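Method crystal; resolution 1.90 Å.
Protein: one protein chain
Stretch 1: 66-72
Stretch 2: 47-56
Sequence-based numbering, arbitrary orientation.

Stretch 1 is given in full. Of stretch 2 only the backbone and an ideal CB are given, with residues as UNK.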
# COMPACT_ATOMS: atom_id res chain seq x y z
N HIS A 66 7.49 6.82 -2.25
CA HIS A 66 6.86 7.80 -3.12
C HIS A 66 5.56 7.26 -3.68
O HIS A 66 5.20 6.10 -3.46
CB HIS A 66 7.81 8.13 -4.27
CG HIS A 66 8.35 6.93 -4.97
ND1 HIS A 66 9.31 6.11 -4.40
CD2 HIS A 66 8.03 6.36 -6.16
CE1 HIS A 66 9.55 5.09 -5.21
NE2 HIS A 66 8.79 5.22 -6.29
N GLU A 67 4.85 8.12 -4.41
CA GLU A 67 3.60 7.73 -5.04
C GLU A 67 3.42 8.61 -6.28
O GLU A 67 3.93 9.72 -6.32
CB GLU A 67 2.42 7.94 -4.09
CG GLU A 67 2.11 9.39 -3.79
CD GLU A 67 0.84 9.54 -2.96
OE1 GLU A 67 0.83 9.09 -1.80
OE2 GLU A 67 -0.15 10.11 -3.48
N ALA A 68 2.72 8.09 -7.28
CA ALA A 68 2.48 8.83 -8.51
C ALA A 68 1.11 8.50 -9.08
O ALA A 68 0.63 7.37 -8.97
CB ALA A 68 3.56 8.49 -9.55
N ASP A 69 0.48 9.51 -9.67
CA ASP A 69 -0.83 9.36 -10.30
C ASP A 69 -0.60 9.42 -11.80
O ASP A 69 0.05 10.34 -12.29
CB ASP A 69 -1.76 10.50 -9.89
CG ASP A 69 -2.20 10.41 -8.44
OD1 ASP A 69 -1.60 9.64 -7.67
OD2 ASP A 69 -3.16 11.13 -8.07
N TYR A 70 -1.13 8.44 -12.52
CA TYR A 70 -0.96 8.42 -13.97
C TYR A 70 -2.04 7.60 -14.66
O TYR A 70 -2.81 6.87 -14.02
CB TYR A 70 0.42 7.87 -14.35
CG TYR A 70 0.67 6.49 -13.78
CD1 TYR A 70 1.31 6.33 -12.55
CD2 TYR A 70 0.21 5.35 -14.44
CE1 TYR A 70 1.47 5.07 -11.99
CE2 TYR A 70 0.38 4.08 -13.88
CZ TYR A 70 1.00 3.95 -12.65
OH TYR A 70 1.13 2.70 -12.08
N ARG A 71 -2.10 7.75 -15.97
CA ARG A 71 -3.05 7.04 -16.79
C ARG A 71 -2.41 5.74 -17.26
O ARG A 71 -1.44 5.75 -18.03
CB ARG A 71 -3.45 7.91 -17.99
CG ARG A 71 -4.30 9.11 -17.60
CD ARG A 71 -4.10 10.30 -18.52
NE ARG A 71 -2.78 10.92 -18.36
CZ ARG A 71 -2.39 12.00 -19.03
NH1 ARG A 71 -3.20 12.57 -19.91
NH2 ARG A 71 -1.17 12.50 -18.84
N ALA A 72 -2.93 4.62 -16.77
CA ALA A 72 -2.42 3.31 -17.14
C ALA A 72 -3.14 2.88 -18.40
O ALA A 72 -4.30 3.23 -18.62
CB ALA A 72 -2.69 2.30 -16.01
N UNK A 47 2.17 10.81 -22.23
CA UNK A 47 2.53 12.03 -21.52
C UNK A 47 2.91 11.76 -20.07
O UNK A 47 3.50 12.61 -19.40
CB UNK A 47 1.37 13.03 -21.57
N UNK A 48 2.56 10.57 -19.58
CA UNK A 48 2.89 10.22 -18.21
C UNK A 48 4.22 9.48 -18.19
O UNK A 48 5.00 9.61 -17.24
CB UNK A 48 1.78 9.37 -17.58
N UNK A 49 4.49 8.70 -19.23
CA UNK A 49 5.76 7.98 -19.30
C UNK A 49 6.86 9.03 -19.27
O UNK A 49 7.97 8.75 -18.83
CB UNK A 49 5.85 7.10 -20.55
N UNK A 50 6.52 10.23 -19.73
CA UNK A 50 7.46 11.36 -19.79
C UNK A 50 7.98 11.85 -18.44
O UNK A 50 8.93 12.65 -18.40
CB UNK A 50 6.78 12.53 -20.50
N UNK A 51 7.38 11.40 -17.34
CA UNK A 51 7.83 11.87 -16.03
C UNK A 51 7.78 10.83 -14.92
O UNK A 51 8.63 10.83 -14.03
CB UNK A 51 6.98 13.07 -15.61
N UNK A 52 6.78 9.95 -14.97
CA UNK A 52 6.61 8.93 -13.94
C UNK A 52 7.81 7.99 -13.79
O UNK A 52 8.26 7.73 -12.68
CB UNK A 52 5.36 8.10 -14.25
N UNK A 53 8.31 7.49 -14.90
CA UNK A 53 9.44 6.58 -14.86
C UNK A 53 10.65 7.24 -14.19
O UNK A 53 11.23 6.68 -13.26
CB UNK A 53 9.80 6.12 -16.27
N UNK A 54 11.03 8.43 -14.64
CA UNK A 54 12.18 9.13 -14.06
C UNK A 54 11.98 9.45 -12.58
O UNK A 54 12.90 9.31 -11.78
CB UNK A 54 12.45 10.42 -14.83
N UNK A 55 10.78 9.89 -12.23
CA UNK A 55 10.47 10.21 -10.84
C UNK A 55 10.62 8.96 -9.97
O UNK A 55 11.36 8.97 -8.99
CB UNK A 55 9.06 10.78 -10.72
N UNK A 56 9.94 7.88 -10.33
CA UNK A 56 10.02 6.66 -9.53
C UNK A 56 11.44 6.11 -9.41
O UNK A 56 11.84 5.65 -8.34
CB UNK A 56 9.11 5.59 -10.14

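The helix of stretch 2 runs roughly antiparallel to strand 66-72, at 143° between their directions, with 8.2 Å between the axes at closest approach.

Position 47 points sideways, its ideal CB 3.8 Å from Arg-71 NH2. An acidic or polar side chain would suit the nearby guanidinium, though a small one would also fit. It is Glu-47, whose OE1 stops 4.1 Å from Arg-71 NH2, too far for a salt bridge; a water closes the gap, donating to Glu-47 OE1 (2.6 Å) and accepting from Arg-71 NH2 (2.9 Å).

Position 48 points toward the strand, its ideal CB 3.8 Å from Tyr-70 CB and 4.5 Å from Arg-71 NH2. The guanidinium and the backbone N of Arg-71 offer donors together, so a short acceptor is favoured: aspartate best, asparagine possible. Asp-48 answers with both oxygens. OD2 takes Arg-71 NE at 2.7 Å, in a salt bridge, and Arg-71 N at 2.9 Å, while OD1 accepts from Arg-71 NH2 at 3.2 Å. The carboxylate thus holds side chain and backbone of one residue at once. A second water donates to Asp-48 OD1 (3.0 Å) and Asp-69 O (2.7 Å).

Positions 49 and 50 have nothing of the strand within 5.5 Å of their ideal CB atoms, and many polar residues would do; they are Gln-49 and Glu-50.

Position 51 points sideways with phi/psi of -145/-34, unusual for a helix. A short side chain would leave the strand untouched, whereas a long or broad one could reach Ala-68 and Asp-69. Trp-51, with chi1 at p, does so: CZ2 lies 3.4 Å from Asp-69 O, which sits at the ring edge, and CH2 packs 3.9 Å from Ala-68 CB. Its NE1 also donates to Asp-48 OD1 (3.1 Å).

Position 52 points toward Tyr-70 and Ala-68, an apolar surface suited to valine, isoleucine or alanine. Val-52 places CG2 3.9 Å from Tyr-70 CB and CG1 4.3 Å from Ala-68 CB.

Positions 53 and 54 are out of reach and leave the choice open; they are Val-53 and Asn-54.

Position 55 points toward the strand across a wide gap, which a large apolar or aromatic side chain could span. Phe-55 brings CE2 to 3.6 Å from Glu-67 O and 3.9 Å from His-66 CB.

Position 56 points sideways, with its ideal CB 3.9 Å from His-66 NE2, so a small side chain such as alanine, serine or cysteine fits. Cys-56 sets SG 3.8 Å from His-66 CD2, at the edge of the imidazole.

Stretch 2 (47-56) EDQEWVVNFC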
# COMPACT_ATOMS: atom_id res chain seq x y z
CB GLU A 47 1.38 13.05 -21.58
CG GLU A 47 1.00 13.47 -23.01
CD GLU A 47 0.10 14.69 -23.05
OE1 GLU A 47 -0.64 14.93 -22.07
OE2 GLU A 47 0.11 15.40 -24.08
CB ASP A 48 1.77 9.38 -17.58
CG ASP A 48 0.61 10.23 -17.14
OD1 ASP A 48 0.85 11.36 -16.65
OD2 ASP A 48 -0.56 9.78 -17.26
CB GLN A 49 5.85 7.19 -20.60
CG GLN A 49 4.74 6.18 -20.83
CD GLN A 49 4.82 5.55 -22.21
OE1 GLN A 49 4.86 6.26 -23.22
NE2 GLN A 49 4.84 4.23 -22.27
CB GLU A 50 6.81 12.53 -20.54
CG GLU A 50 6.99 12.49 -22.06
CD GLU A 50 6.18 13.56 -22.79
OE1 GLU A 50 6.10 14.71 -22.30
OE2 GLU A 50 5.63 13.25 -23.87
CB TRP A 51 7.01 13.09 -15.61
CG TRP A 51 5.60 12.80 -15.21
CD1 TRP A 51 4.48 12.82 -16.01
CD2 TRP A 51 5.14 12.46 -13.89
NE1 TRP A 51 3.36 12.51 -15.26
CE2 TRP A 51 3.74 12.29 -13.97
CE3 TRP A 51 5.78 12.28 -12.66
CZ2 TRP A 51 2.96 11.94 -12.85
CZ3 TRP A 51 5.01 11.94 -11.55
CH2 TRP A 51 3.61 11.77 -11.65
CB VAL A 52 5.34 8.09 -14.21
CG1 VAL A 52 5.25 6.94 -13.20
CG2 VAL A 52 4.10 8.98 -14.11
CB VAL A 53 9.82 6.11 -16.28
CG1 VAL A 53 10.96 5.11 -16.22
CG2 VAL A 53 8.60 5.48 -16.94
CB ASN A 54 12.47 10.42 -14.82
CG ASN A 54 12.91 10.17 -16.25
OD1 ASN A 54 13.67 9.24 -16.52
ND2 ASN A 54 12.45 11.01 -17.17
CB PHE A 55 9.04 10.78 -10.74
CG PHE A 55 8.58 11.01 -9.33
CD1 PHE A 55 9.14 12.02 -8.55
CD2 PHE A 55 7.64 10.17 -8.75
CE1 PHE A 55 8.77 12.19 -7.22
CE2 PHE A 55 7.26 10.33 -7.42
CZ PHE A 55 7.82 11.33 -6.66
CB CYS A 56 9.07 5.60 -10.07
SG CYS A 56 7.33 6.03 -9.83
O HOH W 1 -1.58 15.28 -19.68
O HOH W 2 -0.44 12.28 -14.11
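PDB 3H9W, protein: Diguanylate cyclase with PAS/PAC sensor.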